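Local coordinates for putative baseplate protein (Unidentified phage, PDB 2FSD), which probably recognises the lactococcal host cell surface, as the receptor-binding head domain of a phage baseplate protein, at residues 98-103 and 131-136; 67-72 and 118-123; 34-39 and 52-57; 90-95 and 111-116. All coordinates share one frame; numbering follows the deposited sequence.

Contact 1 (98-103 and 131-136)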
loop_
_atom_site.group_PDB
_atom_site.type_symbol
_atom_site.label_atom_id
_atom_site.label_comp_id
_atom_site.label_asym_id
_atom_site.label_seq_id
_atom_site.Cartn_x
_atom_site.Cartn_y
_atom_site.Cartn_z
ATOM N N GLY A 98 2.197 -3.416 -2.246
ATOM C CA GLY A 98 2.200 -3.462 -3.698
ATOM C C GLY A 98 2.092 -4.923 -4.081
ATOM O O GLY A 98 1.692 -5.766 -3.267
ATOM N N THR A 99 2.464 -5.235 -5.313
ATOM C CA THR A 99 2.528 -6.625 -5.747
ATOM C C THR A 99 3.917 -6.975 -6.294
ATOM O O THR A 99 4.622 -6.107 -6.802
ATOM C CB THR A 99 1.452 -6.924 -6.800
ATOM O OG1 THR A 99 1.515 -5.951 -7.851
ATOM C CG2 THR A 99 0.073 -6.907 -6.150
ATOM N N PHE A 100 4.318 -8.235 -6.101
ATOM C CA PHE A 100 5.375 -8.852 -6.911
ATOM C C PHE A 100 4.669 -9.628 -8.012
ATOM O O PHE A 100 3.527 -10.071 -7.845
ATOM C CB PHE A 100 6.236 -9.842 -6.111
ATOM C CG PHE A 100 7.126 -9.214 -5.070
ATOM C CD1 PHE A 100 8.244 -8.473 -5.440
ATOM C CD2 PHE A 100 6.880 -9.416 -3.718
ATOM C CE1 PHE A 100 9.078 -7.916 -4.474
ATOM C CE2 PHE A 100 7.716 -8.864 -2.744
ATOM C CZ PHE A 100 8.814 -8.118 -3.124
ATOM N N TYR A 101 5.363 -9.810 -9.127
ATOM C CA TYR A 101 4.820 -10.538 -10.252
ATOM C C TYR A 101 5.886 -11.240 -11.093
ATOM O O TYR A 101 6.848 -10.625 -11.518
ATOM C CB TYR A 101 4.034 -9.597 -11.173
ATOM C CG TYR A 101 3.598 -10.321 -12.417
ATOM C CD1 TYR A 101 2.492 -11.157 -12.388
ATOM C CD2 TYR A 101 4.336 -10.234 -13.601
ATOM C CE1 TYR A 101 2.101 -11.845 -13.497
ATOM C CE2 TYR A 101 3.952 -10.940 -14.731
ATOM C CZ TYR A 101 2.827 -11.735 -14.666
ATOM O OH TYR A 101 2.407 -12.447 -15.767
ATOM N N SER A 102 5.679 -12.527 -11.345
ATOM C CA SER A 102 6.387 -13.241 -12.413
ATOM C C SER A 102 5.548 -14.439 -12.821
ATOM O O SER A 102 4.770 -14.956 -12.016
ATOM C CB SER A 102 7.776 -13.716 -11.967
ATOM O OG SER A 102 7.674 -14.867 -11.149
ATOM N N HIS A 103 5.710 -14.870 -14.069
ATOM C CA HIS A 103 5.090 -16.103 -14.568
ATOM C C HIS A 103 3.619 -16.247 -14.174
ATOM O O HIS A 103 3.201 -17.289 -13.688
ATOM C CB HIS A 103 5.887 -17.327 -14.089
ATOM C CG HIS A 103 7.314 -17.328 -14.540
ATOM N ND1 HIS A 103 8.362 -17.641 -13.698
ATOM C CD2 HIS A 103 7.870 -17.029 -15.740
ATOM C CE1 HIS A 103 9.499 -17.549 -14.366
ATOM N NE2 HIS A 103 9.229 -17.179 -15.606
ATOM N N LYS A 131 11.103 -10.747 -10.077
ATOM C CA LYS A 131 9.801 -10.103 -9.964
ATOM C C LYS A 131 9.793 -8.692 -10.570
ATOM O O LYS A 131 10.832 -8.027 -10.640
ATOM C CB LYS A 131 9.359 -10.067 -8.497
ATOM C CG LYS A 131 9.322 -11.456 -7.790
ATOM C CD LYS A 131 8.363 -12.421 -8.460
ATOM C CE LYS A 131 8.329 -13.761 -7.789
ATOM N NZ LYS A 131 7.212 -14.623 -8.327
ATOM N N THR A 132 8.616 -8.276 -11.054
ATOM C CA THR A 132 8.335 -6.875 -11.374
ATOM C C THR A 132 7.385 -6.394 -10.294
ATOM O O THR A 132 6.568 -7.176 -9.805
ATOM C CB THR A 132 7.644 -6.683 -12.764
ATOM O OG1 THR A 132 6.496 -7.543 -12.856
ATOM C CG2 THR A 132 8.580 -6.986 -13.909
ATOM N N ILE A 133 7.474 -5.122 -9.918
ATOM C CA ILE A 133 6.535 -4.557 -8.927
ATOM C C ILE A 133 5.605 -3.461 -9.492
ATOM O O ILE A 133 5.994 -2.663 -10.343
ATOM C CB ILE A 133 7.270 -4.031 -7.643
ATOM C CG1 ILE A 133 8.222 -2.875 -7.975
ATOM C CG2 ILE A 133 8.028 -5.174 -6.975
ATOM C CD1 ILE A 133 8.722 -2.130 -6.762
ATOM N N SER A 134 4.373 -3.472 -8.998
ATOM C CA SER A 134 3.383 -2.454 -9.266
ATOM C C SER A 134 2.808 -1.965 -7.935
ATOM O O SER A 134 2.602 -2.747 -6.994
ATOM C CB SER A 134 2.249 -2.998 -10.153
ATOM O OG SER A 134 2.700 -3.325 -11.465
ATOM N N PHE A 135 2.566 -0.655 -7.863
ATOM C CA PHE A 135 2.000 -0.038 -6.670
ATOM C C PHE A 135 1.496 1.360 -6.983
ATOM O O PHE A 135 1.824 1.933 -8.022
ATOM C CB PHE A 135 3.034 0.032 -5.540
ATOM C CG PHE A 135 4.169 0.986 -5.816
ATOM C CD1 PHE A 135 4.104 2.310 -5.382
ATOM C CD2 PHE A 135 5.294 0.565 -6.511
ATOM C CE1 PHE A 135 5.142 3.199 -5.643
ATOM C CE2 PHE A 135 6.332 1.441 -6.776
ATOM C CZ PHE A 135 6.262 2.758 -6.347
ATOM N N ALA A 136 0.712 1.904 -6.055
ATOM C CA ALA A 136 0.341 3.309 -6.083
ATOM C C ALA A 136 0.168 3.828 -4.652
ATOM O O ALA A 136 -0.412 3.161 -3.779
ATOM C CB ALA A 136 -0.923 3.527 -6.907
HETATM O O HOH W 1 3.446 -6.772 -9.856
#

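Contact 2 (67-72 and 118-123)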
loop_
_atom_site.group_PDB
_atom_site.type_symbol
_atom_site.label_atom_id
_atom_site.label_comp_id
_atom_site.label_asym_id
_atom_site.label_seq_id
_atom_site.Cartn_x
_atom_site.Cartn_y
_atom_site.Cartn_z
ATOM N N ILE A 67 7.776 -2.761 -12.579
ATOM C CA ILE A 67 9.171 -2.384 -12.420
ATOM C C ILE A 67 9.979 -3.624 -12.044
ATOM O O ILE A 67 9.734 -4.216 -11.000
ATOM C CB ILE A 67 9.348 -1.313 -11.361
ATOM C CG1 ILE A 67 8.547 -0.065 -11.756
ATOM C CG2 ILE A 67 10.834 -0.964 -11.219
ATOM C CD1 ILE A 67 8.229 0.855 -10.592
ATOM N N PRO A 68 10.947 -4.019 -12.894
ATOM C CA PRO A 68 11.785 -5.159 -12.548
ATOM C C PRO A 68 12.731 -4.830 -11.391
ATOM O O PRO A 68 13.527 -3.905 -11.504
ATOM C CB PRO A 68 12.576 -5.423 -13.843
ATOM C CG PRO A 68 11.937 -4.561 -14.912
ATOM C CD PRO A 68 11.344 -3.425 -14.184
ATOM N N VAL A 69 12.636 -5.583 -10.293
ATOM C CA VAL A 69 13.527 -5.392 -9.134
ATOM C C VAL A 69 14.474 -6.588 -8.854
ATOM O O VAL A 69 14.232 -7.709 -9.311
ATOM C CB VAL A 69 12.718 -5.029 -7.849
ATOM C CG1 VAL A 69 12.112 -3.608 -7.989
ATOM C CG2 VAL A 69 11.604 -6.079 -7.546
ATOM N N PRO A 70 15.589 -6.338 -8.131
ATOM C CA PRO A 70 16.460 -7.427 -7.649
ATOM C C PRO A 70 15.764 -8.431 -6.710
ATOM O O PRO A 70 14.782 -8.084 -6.009
ATOM C CB PRO A 70 17.558 -6.694 -6.881
ATOM C CG PRO A 70 17.509 -5.268 -7.350
ATOM C CD PRO A 70 16.117 -5.000 -7.788
ATOM N N ASN A 71 16.273 -9.665 -6.711
ATOM C CA ASN A 71 15.885 -10.666 -5.724
ATOM C C ASN A 71 15.891 -10.072 -4.325
ATOM O O ASN A 71 16.847 -9.410 -3.931
ATOM C CB ASN A 71 16.873 -11.829 -5.723
ATOM C CG ASN A 71 17.011 -12.483 -7.072
ATOM O OD1 ASN A 71 16.117 -12.413 -7.900
ATOM N ND2 ASN A 71 18.144 -13.131 -7.297
ATOM N N VAL A 72 14.824 -10.323 -3.579
ATOM C CA VAL A 72 14.689 -9.830 -2.213
ATOM C C VAL A 72 14.414 -11.015 -1.311
ATOM O O VAL A 72 13.441 -11.740 -1.519
ATOM C CB VAL A 72 13.484 -8.834 -2.051
ATOM C CG1 VAL A 72 13.650 -7.995 -0.786
ATOM C CG2 VAL A 72 13.313 -7.950 -3.274
ATOM N N ILE A 118 11.940 5.192 -2.975
ATOM C CA ILE A 118 11.103 4.001 -2.950
ATOM C C ILE A 118 12.024 2.795 -2.833
ATOM O O ILE A 118 13.062 2.731 -3.476
ATOM C CB ILE A 118 10.230 3.869 -4.248
ATOM C CG1 ILE A 118 9.244 5.047 -4.384
ATOM C CG2 ILE A 118 9.475 2.517 -4.284
ATOM C CD1 ILE A 118 8.122 5.053 -3.379
ATOM N N ALA A 119 11.649 1.861 -1.975
ATOM C CA ALA A 119 12.379 0.613 -1.800
ATOM C C ALA A 119 11.351 -0.499 -1.587
ATOM O O ALA A 119 10.206 -0.234 -1.206
ATOM C CB ALA A 119 13.346 0.717 -0.624
ATOM N N VAL A 120 11.741 -1.737 -1.852
ATOM C CA VAL A 120 10.772 -2.830 -1.824
ATOM C C VAL A 120 11.168 -3.928 -0.830
ATOM O O VAL A 120 12.320 -4.323 -0.758
ATOM C CB VAL A 120 10.470 -3.351 -3.272
ATOM C CG1 VAL A 120 11.716 -3.914 -3.952
ATOM C CG2 VAL A 120 9.330 -4.358 -3.259
ATOM N N GLY A 121 10.186 -4.380 -0.046
ATOM C CA GLY A 121 10.382 -5.414 0.967
ATOM C C GLY A 121 9.605 -6.681 0.672
ATOM O O GLY A 121 8.640 -6.662 -0.090
ATOM N N ASN A 122 10.055 -7.784 1.269
ATOM C CA ASN A 122 9.454 -9.097 1.073
ATOM C C ASN A 122 8.827 -9.646 2.359
ATOM O O ASN A 122 9.550 -10.146 3.238
ATOM C CB ASN A 122 10.490 -10.097 0.564
ATOM C CG ASN A 122 9.885 -11.430 0.246
ATOM O OD1 ASN A 122 8.682 -11.626 0.413
ATOM N ND2 ASN A 122 10.708 -12.364 -0.219
ATOM N N PRO A 123 7.479 -9.576 2.461
ATOM C CA PRO A 123 6.768 -10.053 3.641
ATOM C C PRO A 123 6.482 -11.557 3.596
ATOM O O PRO A 123 5.873 -12.095 4.522
ATOM C CB PRO A 123 5.468 -9.252 3.600
ATOM C CG PRO A 123 5.204 -9.065 2.162
ATOM C CD PRO A 123 6.546 -9.043 1.453
#

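Contact 3 (34-39 and 52-57)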
loop_
_atom_site.group_PDB
_atom_site.type_symbol
_atom_site.label_atom_id
_atom_site.label_comp_id
_atom_site.label_asym_id
_atom_site.label_seq_id
_atom_site.Cartn_x
_atom_site.Cartn_y
_atom_site.Cartn_z
ATOM N N ILE A 34 4.478 19.778 -9.111
ATOM C CA ILE A 34 5.416 19.055 -9.953
ATOM C C ILE A 34 4.621 18.083 -10.833
ATOM O O ILE A 34 3.876 17.246 -10.313
ATOM C CB ILE A 34 6.421 18.245 -9.101
ATOM C CG1 ILE A 34 7.126 19.137 -8.066
ATOM C CG2 ILE A 34 7.449 17.543 -9.985
ATOM C CD1 ILE A 34 8.198 20.041 -8.636
ATOM N N PRO A 35 4.786 18.167 -12.168
ATOM C CA PRO A 35 4.108 17.170 -13.011
ATOM C C PRO A 35 4.703 15.761 -12.842
ATOM O O PRO A 35 5.701 15.575 -12.125
ATOM C CB PRO A 35 4.344 17.691 -14.434
ATOM C CG PRO A 35 5.571 18.504 -14.339
ATOM C CD PRO A 35 5.574 19.122 -12.973
ATOM N N TRP A 36 4.070 14.785 -13.484
ATOM C CA TRP A 36 4.574 13.429 -13.512
ATOM C C TRP A 36 6.037 13.461 -13.960
ATOM O O TRP A 36 6.368 14.043 -15.011
ATOM C CB TRP A 36 3.757 12.567 -14.465
ATOM C CG TRP A 36 2.437 12.024 -13.924
ATOM C CD1 TRP A 36 1.216 12.116 -14.524
ATOM C CD2 TRP A 36 2.232 11.265 -12.722
ATOM N NE1 TRP A 36 0.261 11.477 -13.775
ATOM C CE2 TRP A 36 0.852 10.948 -12.660
ATOM C CE3 TRP A 36 3.076 10.816 -11.694
ATOM C CZ2 TRP A 36 0.295 10.213 -11.601
ATOM C CZ3 TRP A 36 2.525 10.087 -10.644
ATOM C CH2 TRP A 36 1.145 9.797 -10.606
ATOM N N THR A 37 6.900 12.866 -13.134
ATOM C CA THR A 37 8.345 12.844 -13.333
ATOM C C THR A 37 8.841 11.437 -13.022
ATOM O O THR A 37 8.436 10.853 -12.026
ATOM C CB THR A 37 9.039 13.828 -12.383
ATOM O OG1 THR A 37 8.434 15.120 -12.508
ATOM C CG2 THR A 37 10.536 13.929 -12.663
ATOM N N ASP A 38 9.702 10.902 -13.890
ATOM C CA ASP A 38 10.354 9.621 -13.645
ATOM C C ASP A 38 11.305 9.731 -12.452
ATOM O O ASP A 38 12.076 10.686 -12.342
ATOM C CB ASP A 38 11.159 9.170 -14.874
ATOM C CG ASP A 38 10.294 8.909 -16.087
ATOM O OD1 ASP A 38 9.172 8.349 -15.947
ATOM O OD2 ASP A 38 10.750 9.276 -17.198
ATOM N N LEU A 39 11.264 8.745 -11.565
ATOM C CA LEU A 39 12.268 8.656 -10.524
ATOM C C LEU A 39 13.542 8.135 -11.171
ATOM O O LEU A 39 13.494 7.536 -12.252
ATOM C CB LEU A 39 11.848 7.716 -9.401
ATOM C CG LEU A 39 10.883 8.260 -8.354
ATOM C CD1 LEU A 39 9.545 8.607 -8.987
ATOM C CD2 LEU A 39 10.715 7.232 -7.229
ATOM N N GLN A 52 7.233 6.807 -11.437
ATOM C CA GLN A 52 7.109 8.251 -11.481
ATOM C C GLN A 52 6.311 8.822 -10.296
ATOM O O GLN A 52 5.570 8.116 -9.617
ATOM C CB GLN A 52 6.480 8.665 -12.818
ATOM C CG GLN A 52 5.258 7.848 -13.193
ATOM C CD GLN A 52 4.547 8.344 -14.428
ATOM O OE1 GLN A 52 4.965 9.297 -15.060
ATOM N NE2 GLN A 52 3.458 7.692 -14.772
ATOM N N ALA A 53 6.501 10.114 -10.060
ATOM C CA ALA A 53 5.829 10.831 -8.994
ATOM C C ALA A 53 5.413 12.251 -9.444
ATOM O O ALA A 53 5.978 12.812 -10.400
ATOM C CB ALA A 53 6.708 10.887 -7.762
ATOM N N ARG A 54 4.406 12.803 -8.760
ATOM C CA ARG A 54 3.892 14.157 -9.026
ATOM C C ARG A 54 3.425 14.804 -7.712
ATOM O O ARG A 54 3.116 14.108 -6.740
ATOM C CB ARG A 54 2.730 14.102 -10.026
ATOM C CG ARG A 54 1.386 13.873 -9.367
ATOM C CD ARG A 54 0.288 13.458 -10.315
ATOM N NE ARG A 54 0.008 14.451 -11.340
ATOM C CZ ARG A 54 -1.061 14.451 -12.136
ATOM N NH1 ARG A 54 -2.000 13.524 -12.037
ATOM N NH2 ARG A 54 -1.187 15.406 -13.040
ATOM N N ILE A 55 3.378 16.132 -7.688
ATOM C CA ILE A 55 2.839 16.866 -6.537
ATOM C C ILE A 55 1.722 17.782 -7.021
ATOM O O ILE A 55 1.945 18.636 -7.897
ATOM C CB ILE A 55 3.916 17.687 -5.804
ATOM C CG1 ILE A 55 4.977 16.758 -5.212
ATOM C CG2 ILE A 55 3.286 18.553 -4.678
ATOM C CD1 ILE A 55 6.234 17.458 -4.756
ATOM N N ILE A 56 0.518 17.574 -6.489
ATOM C CA ILE A 56 -0.615 18.449 -6.761
ATOM C C ILE A 56 -1.200 18.924 -5.433
ATOM O O ILE A 56 -1.674 18.122 -4.623
ATOM C CB ILE A 56 -1.736 17.748 -7.538
ATOM C CG1 ILE A 56 -1.187 16.861 -8.648
ATOM C CG2 ILE A 56 -2.737 18.796 -8.101
ATOM C CD1 ILE A 56 -2.185 15.864 -9.109
ATOM N N ASN A 57 -1.157 20.227 -5.207
ATOM C CA ASN A 57 -1.726 20.818 -3.996
ATOM C C ASN A 57 -1.227 20.214 -2.669
ATOM O O ASN A 57 -2.015 19.790 -1.837
ATOM C CB ASN A 57 -3.260 20.764 -4.074
ATOM C CG ASN A 57 -3.930 21.913 -3.317
ATOM O OD1 ASN A 57 -3.260 22.751 -2.716
ATOM N ND2 ASN A 57 -5.257 21.951 -3.354
#

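Contact 4 (90-95 and 111-116)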
loop_
_atom_site.group_PDB
_atom_site.type_symbol
_atom_site.label_atom_id
_atom_site.label_comp_id
_atom_site.label_asym_id
_atom_site.label_seq_id
_atom_site.Cartn_x
_atom_site.Cartn_y
_atom_site.Cartn_z
ATOM N N ASN A 90 10.704 17.510 2.330
ATOM C CA ASN A 90 9.575 17.313 3.231
ATOM C C ASN A 90 8.638 16.143 2.857
ATOM O O ASN A 90 7.398 16.250 2.969
ATOM C CB ASN A 90 8.786 18.620 3.260
ATOM C CG ASN A 90 8.365 19.064 1.874
ATOM O OD1 ASN A 90 8.762 18.459 0.868
ATOM N ND2 ASN A 90 7.568 20.129 1.806
ATOM N N LEU A 91 9.225 15.024 2.435
ATOM C CA LEU A 91 8.437 13.901 1.958
ATOM C C LEU A 91 8.028 13.052 3.153
ATOM O O LEU A 91 8.732 13.039 4.153
ATOM C CB LEU A 91 9.217 13.068 0.931
ATOM C CG LEU A 91 9.872 13.821 -0.234
ATOM C CD1 LEU A 91 10.397 12.806 -1.239
ATOM C CD2 LEU A 91 8.917 14.815 -0.910
ATOM N N PRO A 92 6.869 12.377 3.065
ATOM C CA PRO A 92 6.396 11.517 4.152
ATOM C C PRO A 92 7.092 10.150 4.224
ATOM O O PRO A 92 7.783 9.745 3.282
ATOM C CB PRO A 92 4.895 11.351 3.834
ATOM C CG PRO A 92 4.785 11.520 2.370
ATOM C CD PRO A 92 5.909 12.428 1.940
ATOM N N GLN A 93 6.895 9.451 5.339
ATOM C CA GLN A 93 7.372 8.080 5.494
ATOM C C GLN A 93 6.229 7.147 5.848
ATOM O O GLN A 93 5.516 7.377 6.833
ATOM C CB GLN A 93 8.445 7.967 6.589
ATOM C CG GLN A 93 8.651 6.517 7.156
ATOM C CD GLN A 93 9.530 5.629 6.272
ATOM O OE1 GLN A 93 10.725 5.872 6.159
ATOM N NE2 GLN A 93 8.944 4.587 5.661
ATOM N N PHE A 94 6.090 6.070 5.072
ATOM C CA PHE A 94 5.210 4.967 5.445
ATOM C C PHE A 94 5.492 3.742 4.585
ATOM O O PHE A 94 6.052 3.858 3.492
ATOM C CB PHE A 94 3.723 5.375 5.353
ATOM C CG PHE A 94 3.307 5.893 4.008
ATOM C CD1 PHE A 94 2.884 5.015 3.011
ATOM C CD2 PHE A 94 3.321 7.259 3.741
ATOM C CE1 PHE A 94 2.489 5.489 1.763
ATOM C CE2 PHE A 94 2.936 7.738 2.494
ATOM C CZ PHE A 94 2.513 6.854 1.504
ATOM N N ASP A 95 5.133 2.571 5.106
ATOM C CA ASP A 95 5.167 1.339 4.342
ATOM C C ASP A 95 3.735 1.003 3.903
ATOM O O ASP A 95 2.801 1.061 4.700
ATOM C CB ASP A 95 5.756 0.188 5.162
ATOM C CG ASP A 95 7.266 0.325 5.413
ATOM O OD1 ASP A 95 7.940 1.206 4.829
ATOM O OD2 ASP A 95 7.788 -0.470 6.214
ATOM N N ILE A 111 5.958 -1.879 0.130
ATOM C CA ILE A 111 6.513 -0.666 -0.480
ATOM C C ILE A 111 6.977 0.314 0.590
ATOM O O ILE A 111 6.188 0.781 1.404
ATOM C CB ILE A 111 5.488 0.049 -1.378
ATOM C CG1 ILE A 111 4.942 -0.910 -2.449
ATOM C CG2 ILE A 111 6.122 1.293 -2.016
ATOM C CD1 ILE A 111 5.966 -1.341 -3.530
ATOM N N ASN A 112 8.264 0.624 0.573
ATOM C CA ASN A 112 8.875 1.556 1.532
ATOM C C ASN A 112 8.990 2.976 0.926
ATOM O O ASN A 112 9.695 3.189 -0.064
ATOM C CB ASN A 112 10.254 1.002 1.938
ATOM C CG ASN A 112 10.866 1.734 3.109
ATOM O OD1 ASN A 112 10.986 2.963 3.110
ATOM N ND2 ASN A 112 11.266 0.974 4.120
ATOM N N MET A 113 8.264 3.925 1.523
ATOM C CA MET A 113 8.267 5.325 1.090
ATOM C C MET A 113 8.974 6.176 2.146
ATOM O O MET A 113 8.738 6.004 3.338
ATOM C CB MET A 113 6.832 5.819 0.866
ATOM C CG MET A 113 6.694 7.319 0.646
ATOM S SD MET A 113 7.413 7.951 -0.897
ATOM C CE MET A 113 7.293 9.714 -0.598
ATOM N N SER A 114 9.856 7.070 1.696
ATOM C CA SER A 114 10.569 8.004 2.573
ATOM C C SER A 114 11.138 9.160 1.750
ATOM O O SER A 114 11.007 9.170 0.514
ATOM C CB SER A 114 11.683 7.285 3.338
ATOM O OG SER A 114 12.630 6.707 2.461
ATOM N N PRO A 115 11.706 10.178 2.427
ATOM C CA PRO A 115 12.595 11.119 1.735
ATOM C C PRO A 115 13.659 10.430 0.874
ATOM O O PRO A 115 14.055 10.969 -0.147
ATOM C CB PRO A 115 13.240 11.889 2.893
ATOM C CG PRO A 115 12.181 11.903 3.940
ATOM C CD PRO A 115 11.508 10.558 3.843
ATOM N N SER A 116 14.088 9.233 1.276
ATOM C CA SER A 116 15.163 8.508 0.591
ATOM C C SER A 116 14.760 7.830 -0.706
ATOM O O SER A 116 15.628 7.352 -1.442
ATOM C CB SER A 116 15.758 7.462 1.521
ATOM O OG SER A 116 16.169 8.083 2.717
#

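Contact 1 (98-103 and 131-136)
Lys131 lies across Phe100 and ends on Ser102, beside the antiparallel pairing of strands 94-102 and 132-140. Its CB sits 3.6 Å from CD1 of Phe100, oblique to the ring. CG stays against CB and CD1 of the same phenylalanine. The chain bends at chi2 (-60°), which turns it along the neighbouring strand toward Ser102. CD then passes CB and OG of Ser102, and CE remains beside OG. At the tip, NZ donates to Ser102 OG at 2.9 Å.

The two strands are antiparallel neighbours in the barrel. Thr99 pairs with Ser134 and Tyr101 with Thr132 as hydrogen-bonded pairs; Phe100 and Ile133 form the non-hydrogen-bonded pair between them. Thr99 N donates to Ser134 O at 3.0 Å, and Thr132 N donates to Tyr101 O at 3.0 Å on a lone pair in the carbonyl plane. Water 1 joins the strands as well: it is 2.9 Å from Thr99 OG1 and donates to Thr132 O.

The sheet has two unlike faces here. Phe100 and Ile133 lie side by side, CD1 of the ring 3.6 Å from CG2 of the isoleucine, and both also touch Val120. Thr99, Tyr101, Thr132 and Ser134 project from the other face. Thr132 OG1 meets the edge of the Tyr101 ring in its plane, 3.5 Å from CD2, and Ser134 OG bonds to Ser66 N. Lys131 serves both chemistries: its methylenes extend the apolar layer beside Phe100, while its probably charged ammonium ends on a hydroxyl.

Contact 2 (67-72 and 118-123)
Val72 and Asn122 meet through two similar torsions. In Val72, CG1 is anti to the backbone N (chi1 -161°), which lays this methyl 4.0 Å from CB of Asn122 and 3.9 Å from Val120 O. In Asn122, CG is also anti to its own N (chi1 -175°). The two side chains run past one another, and the amide reaches the valine backbone. ND2 of Asn122 donates to Val72 O at 3.1 Å, with an N-H...O angle of 154°. The donor stands above the carbonyl plane of Val72, not on a lone pair.

The same ND2 also bonds to Thr126 O, and Asn122 OD1 accepts from Asn124 N. The amide is therefore held at both ends, and it ties segment 67-72 to the loop after strand 117-121.

The rest of the contact is apolar. Val69 and Val120 meet tip to tip, CG1 to CG1 at 4.1 Å. CG2 of Val72 lies more loosely, 4.4 Å from CG1 of Val120. Ile133 touches both Val69 and Val120, and Val78 touches Val72. Branched aliphatic side chains gathered inside a closed antiparallel sheet are the interior of a beta barrel, here where the loop after strand 59-68 folds over strand 117-121.

Contact 3 (34-39 and 52-57)
This is a cross-strand contact of a beta hairpin, strand 34-41 against strand 50-56, in which an arginine is stacked on a tryptophan. Trp36 carries most of the side-chain contact, with a different side chain on each face of its indole. Over one face runs Arg54: CD lies 3.5 Å from the centroid of the six-membered ring, a CH-pi contact close to the ring normal. Beyond CD the arginine bends at chi3 (-61°) and lays its guanidinium flat on the indole. CZ is 4.0 Å from the centroid of the five-membered ring, a cation-pi contact, and the two planes are 26° apart. CD1 of Ile56 lies against the opposite face of the guanidinium. Arg54 NE is buried here without a polar partner. The amide group of Gln52 lies over the other face of Trp36, also turned 26° from the ring. Arg63 adds a second cation-pi contact.

The hairpin belongs to the closed antiparallel barrel of the head domain, with strand 59-68 next to strand 50-56. Thr37 and Ala53 are a hydrogen-bonded pair: Thr37 N donates to Ala53 O and Ala53 N to Thr37 O, both at 2.9 Å. At the start of segment 34-39, Ile34 O accepts from Ile55 N at 2.9 Å, on a lone pair in the carbonyl plane. Thr37 OG1 turns back to donate to Pro35 O at 2.8 Å.

Ile34 and Ile55 point the same way, CG1 3.8 Å from CD1. Phe87 touches both of them and Ala53. Leu39 closes the other end, its CD1 3.8 Å from CB of Ala53.

Contact 4 (90-95 and 111-116)
Met113 N donates to Phe94 O at 3.0 Å, the shorter of two backbone bonds that make these residues an antiparallel hydrogen-bonded pair. In return, Phe94 N donates to Met113 O at 3.2 Å, from above the carbonyl plane. The pair belongs to the beta hairpin of strands 94-102 and 105-114, at the end far from its turn. Asp95 and Asn112 follow as a non-hydrogen-bonded pair, where CA of Asp95 makes a CA-H...O contact to Ile111 O. Before Phe94 the chain is not yet a strand, but Pro92 O still receives such a contact from CA of Ser114.

Met113 is the main apolar side chain here. CG is anti to the backbone N (chi1 170°), and the bend at chi2 turns the thioether toward Leu91 and Pro92. CG rests over one face of the Phe94 ring, toward the rim, 4.2 Å from CE2. CE reaches CD of Pro92 at 4.0 Å and CB of Leu91 at 4.2 Å. Phe83 touches Leu91 and Met113 as well, so the methionine lies within a larger apolar cluster.

Phe94 also meets the second subunit: its ring stacks with Phe94 of that chain, and Asp95 makes backbone bonds to it.

Polar side chains run along the outer side. OD1 of Asp95 lies 3.4 Å from ND2 of Asn112, but the angle is too poor for a hydrogen bond; the carboxylate and amide planes are 58° apart. Gln93 bends over the neighbouring strand. Its NE2 is 2.7 Å from Met113 O, again at a poor angle, and OE1 is 3.3 Å from CB of Ser114.

How the contacts relate
All four contacts belong to one antiparallel barrel. Contact 3 closes first along the chain. Contacts 1 and 4 share strand 94-102, whose two neighbours are strands 132-140 and 105-114; their centres lie 19 Å apart, on opposite sides of the chain's centre. Contact 4 is nested within the loop closed by contact 2, while contact 1 alternates with both. Contacts 1 and 2 are closest, centres about 9 Å apart, and are joined by probable backbone bonds from Ile133 to Ile67 and from Val69 to Lys131. Contact 3 reaches contact 2 through Leu39 and Ile118. Contacts 1 and 4 both touch the second subunit, so strands 94-102 and 132-140 serve barrel and subunit contact alike.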